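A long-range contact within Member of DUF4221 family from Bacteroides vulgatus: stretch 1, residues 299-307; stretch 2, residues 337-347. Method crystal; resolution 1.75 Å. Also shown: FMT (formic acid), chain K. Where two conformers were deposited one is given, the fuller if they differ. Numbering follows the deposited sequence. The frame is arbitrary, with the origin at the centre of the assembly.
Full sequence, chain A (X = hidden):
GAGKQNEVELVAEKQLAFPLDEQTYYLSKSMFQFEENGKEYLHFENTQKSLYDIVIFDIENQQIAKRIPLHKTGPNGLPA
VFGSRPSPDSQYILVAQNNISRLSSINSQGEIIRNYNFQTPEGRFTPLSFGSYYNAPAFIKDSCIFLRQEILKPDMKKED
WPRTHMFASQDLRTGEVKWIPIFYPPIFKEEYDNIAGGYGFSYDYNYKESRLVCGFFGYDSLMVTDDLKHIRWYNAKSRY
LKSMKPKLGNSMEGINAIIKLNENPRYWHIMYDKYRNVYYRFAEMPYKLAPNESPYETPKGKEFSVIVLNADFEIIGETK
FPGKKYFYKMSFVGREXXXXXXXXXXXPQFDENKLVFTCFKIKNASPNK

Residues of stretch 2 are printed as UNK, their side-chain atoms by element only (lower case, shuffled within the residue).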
# COMPACT_ATOMS: atom_id res chain seq x y z
N PRO A 299 -0.23 6.59 -15.50
CA PRO A 299 0.56 6.59 -16.71
C PRO A 299 2.03 6.32 -16.45
O PRO A 299 2.57 6.76 -15.43
CB PRO A 299 0.40 8.04 -17.23
CG PRO A 299 -0.87 8.48 -16.68
CD PRO A 299 -0.99 7.85 -15.34
N LYS A 300 2.67 5.65 -17.40
CA LYS A 300 4.08 5.28 -17.25
C LYS A 300 4.94 6.54 -17.19
O LYS A 300 6.03 6.52 -16.65
CB LYS A 300 4.53 4.40 -18.40
CG LYS A 300 3.67 3.17 -18.66
CD LYS A 300 3.38 2.37 -17.45
CE LYS A 300 2.62 1.10 -17.86
NZ LYS A 300 2.40 0.28 -16.71
N GLY A 301 4.45 7.65 -17.77
CA GLY A 301 5.21 8.89 -17.77
C GLY A 301 4.97 9.84 -16.61
O GLY A 301 5.56 10.91 -16.58
N LYS A 302 4.14 9.45 -15.64
CA LYS A 302 3.80 10.37 -14.55
C LYS A 302 5.02 10.58 -13.64
O LYS A 302 5.65 9.64 -13.22
CB LYS A 302 2.57 9.89 -13.76
CG LYS A 302 1.92 11.05 -12.95
CD LYS A 302 0.59 10.60 -12.34
CE LYS A 302 -0.18 11.81 -11.78
NZ LYS A 302 -1.42 11.46 -10.95
N GLU A 303 5.37 11.83 -13.42
CA GLU A 303 6.49 12.13 -12.53
C GLU A 303 6.04 12.05 -11.09
O GLU A 303 4.83 12.11 -10.79
CB GLU A 303 7.05 13.49 -12.86
CG GLU A 303 7.63 13.54 -14.26
CD GLU A 303 7.91 14.93 -14.76
OE1 GLU A 303 7.09 15.85 -14.48
OE2 GLU A 303 8.94 15.08 -15.45
N PHE A 304 7.00 11.88 -10.19
CA PHE A 304 6.69 11.79 -8.77
C PHE A 304 7.84 12.30 -7.92
O PHE A 304 8.95 12.54 -8.41
CB PHE A 304 6.31 10.36 -8.36
CG PHE A 304 7.44 9.37 -8.46
CD1 PHE A 304 7.79 8.83 -9.70
CD2 PHE A 304 8.11 8.94 -7.31
CE1 PHE A 304 8.82 7.90 -9.81
CE2 PHE A 304 9.15 8.03 -7.42
CZ PHE A 304 9.50 7.50 -8.68
N SER A 305 7.55 12.52 -6.65
CA SER A 305 8.56 12.84 -5.69
C SER A 305 8.39 11.96 -4.46
O SER A 305 7.35 11.35 -4.25
CB SER A 305 8.50 14.32 -5.30
OG SER A 305 7.33 14.62 -4.58
N VAL A 306 9.43 11.96 -3.64
CA VAL A 306 9.38 11.35 -2.32
C VAL A 306 9.82 12.35 -1.28
O VAL A 306 10.94 12.88 -1.34
CB VAL A 306 10.26 10.10 -2.24
CG1 VAL A 306 10.21 9.53 -0.82
CG2 VAL A 306 9.79 9.05 -3.29
N ILE A 307 8.91 12.64 -0.37
CA ILE A 307 9.14 13.51 0.78
C ILE A 307 9.68 12.64 1.93
O ILE A 307 9.12 11.59 2.23
CB ILE A 307 7.82 14.17 1.25
CG1 ILE A 307 7.16 14.94 0.10
CG2 ILE A 307 8.07 15.00 2.50
CD1 ILE A 307 5.64 15.13 0.22
N UNK A 337 18.07 0.75 2.58
CA UNK A 337 17.34 1.96 2.20
C UNK A 337 15.98 1.73 1.58
O UNK A 337 15.37 0.67 1.77
N UNK A 338 15.54 2.73 0.81
CA UNK A 338 14.26 2.69 0.12
C UNK A 338 14.44 2.15 -1.27
O UNK A 338 15.19 2.73 -2.11
c UNK A 338 12.36 4.28 -0.76
c UNK A 338 12.00 5.77 -0.87
c UNK A 338 11.21 3.45 -0.18
c UNK A 338 13.65 4.10 0.05
N UNK A 339 13.78 1.04 -1.54
CA UNK A 339 13.89 0.40 -2.83
C UNK A 339 12.67 0.73 -3.68
O UNK A 339 11.54 0.54 -3.24
c UNK A 339 15.33 -1.58 -2.12
c UNK A 339 17.73 -2.56 -1.03
c UNK A 339 16.73 -2.12 -0.21
c UNK A 339 17.55 -2.54 -2.40
c UNK A 339 14.01 -1.10 -2.69
o UNK A 339 18.90 -3.05 -0.46
c UNK A 339 15.53 -1.64 -0.76
c UNK A 339 16.34 -2.05 -2.94
N UNK A 340 12.93 1.17 -4.91
CA UNK A 340 11.87 1.52 -5.85
C UNK A 340 12.12 0.75 -7.11
O UNK A 340 13.24 0.79 -7.69
c UNK A 340 11.78 3.85 -4.85
c UNK A 340 11.75 5.38 -5.07
c UNK A 340 10.64 3.42 -7.10
c UNK A 340 11.83 3.04 -6.15
N UNK A 341 11.09 0.04 -7.58
CA UNK A 341 11.25 -0.78 -8.78
C UNK A 341 11.50 0.05 -10.00
O UNK A 341 10.96 1.18 -10.14
c UNK A 341 10.01 -1.65 -9.01
o UNK A 341 10.08 -2.37 -10.23
N UNK A 342 12.28 -0.53 -10.92
CA UNK A 342 12.49 0.05 -12.27
C UNK A 342 11.71 -0.68 -13.36
O UNK A 342 12.01 -0.54 -14.54
c UNK A 342 14.00 0.12 -12.60
c UNK A 342 15.96 1.79 -12.43
o UNK A 342 16.19 1.63 -13.65
c UNK A 342 14.69 1.23 -11.80
o UNK A 342 16.74 2.41 -11.67
N UNK A 343 10.71 -1.48 -12.98
CA UNK A 343 9.91 -2.24 -13.94
C UNK A 343 8.77 -1.38 -14.53
O UNK A 343 7.62 -1.77 -14.52
n UNK A 343 10.52 -5.51 -14.01
c UNK A 343 9.36 -3.50 -13.33
o UNK A 343 11.19 -4.41 -12.17
c UNK A 343 10.43 -4.53 -13.12
N UNK A 344 9.15 -0.22 -15.04
CA UNK A 344 8.28 0.66 -15.85
C UNK A 344 8.49 0.27 -17.31
O UNK A 344 9.63 0.22 -17.78
c UNK A 344 7.83 3.14 -16.27
n UNK A 344 7.33 4.11 -15.50
c UNK A 344 8.72 2.10 -15.59
o UNK A 344 7.62 3.05 -17.48
N UNK A 345 7.39 -0.03 -18.00
CA UNK A 345 7.41 -0.49 -19.38
C UNK A 345 8.18 0.47 -20.31
O UNK A 345 8.71 0.05 -21.35
c UNK A 345 4.18 -1.35 -21.45
c UNK A 345 5.96 -0.65 -19.85
c UNK A 345 6.24 -2.72 -21.19
c UNK A 345 5.68 -1.32 -21.19
N UNK A 346 8.26 1.76 -19.95
CA UNK A 346 8.93 2.74 -20.80
C UNK A 346 10.41 2.96 -20.43
O UNK A 346 11.13 3.68 -21.09
o UNK A 346 4.68 4.98 -21.97
o UNK A 346 6.54 6.11 -21.87
c UNK A 346 8.10 4.05 -20.84
c UNK A 346 5.90 5.05 -21.75
c UNK A 346 6.66 3.79 -21.34
N UNK A 347 10.88 2.30 -19.37
CA UNK A 347 12.29 2.30 -19.03
C UNK A 347 13.02 1.56 -20.17
O UNK A 347 12.64 0.44 -20.49
n UNK A 347 14.03 1.98 -15.89
c UNK A 347 12.50 1.56 -17.71
c UNK A 347 13.91 1.68 -17.18
o UNK A 347 14.88 1.48 -17.91
C FMT K . 5.10 -1.69 -16.21
O1 FMT K . 4.91 -0.46 -16.46
O2 FMT K . 4.19 -2.52 -16.08

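Position 337 has no side-chain atoms, so it is Gly 337. Its phi/psi of 158/-157 would jam a CB against the carbonyl oxygen of the residue before, and that alone calls for glycine; stretch 1 is out of its reach.

Position 338 carries four carbons forked at the second, the pattern of leucine, and points toward stretch 1. As Leu 338, with chi1 t and chi2 p, it brings CD2 to 4.2 Å from Val 306 CG1.

At position 339 one carbon leads to a six-carbon ring bearing an oxygen: Tyr 339. Following the alternation of a strand, it lies out of reach of stretch 1.

Position 340 again points toward stretch 1, with four carbons forked at the first and one arm two carbons long. That is Ile 340, whose extended arm (chi2 t) sets CD1 4.4 Å from Phe 304 CE2, at the edge of the ring and near its plane.

Position 341 has one carbon and one oxygen and no contact with stretch 1: serine. Ser 341 OG accepts a hydrogen bond from the backbone N of position 343 at 3.0 Å, fastening the chain where it leaves the strand.

Position 342 shows three carbons, the third carrying two oxygens, hence Glu 342. It does not touch stretch 1; its OE1 instead accepts a hydrogen bond from the side chain of position 347.

Position 343 has two carbons, the second carrying one oxygen and one nitrogen: Asn 343, also remote from stretch 1, with its amide satisfied elsewhere in the structure.

Position 344 has the same atoms, but here the nitrogen lies 3.0 Å from Lys 300 O and the oxygen 3.5 Å from Lys 300 CB. It is Asn 344. Its CA-to-CB bond runs sideways, yet the end of the side chain comes nearer, and ND2 donates to Lys 300 O at an angle of 165°.

Position 345, four carbons forked at the second, is Leu 345. Although exposed, it rests its CB 4.3 Å from Lys 300 CE.

Position 346 has three carbons ending in two oxygens, so it is Glu 346, directed toward stretch 1, with OE2 3.6 Å from Lys 300 CB. Its backbone N donates to Asn 344 OD1 at 2.9 Å.

Position 347, two carbons with an oxygen and a nitrogen on the second, is Asn 347. ND2 supplies the 3.1 Å bond to Glu 342 OE1, and its backbone N closes a type I turn onto Asn 344 O at 2.9 Å.

The contact joins a polar clasp between two type I turns to a thin apolar seam between strand residues. Asn 344 does double duty: ND2 reads the carbonyl of Lys 300 while OD1 holds its own turn. Formic acid, probably from the crystallisation liquor, adds a bridge, its O1 lying 2.6 Å from Lys 300 NZ and 3.0 Å from Leu 345 N. The rule is modest: one aligned amide, braced in its own loop, plus alternating apolar residues.

Stretch 2, residues 337-347: GLYISENNLEN
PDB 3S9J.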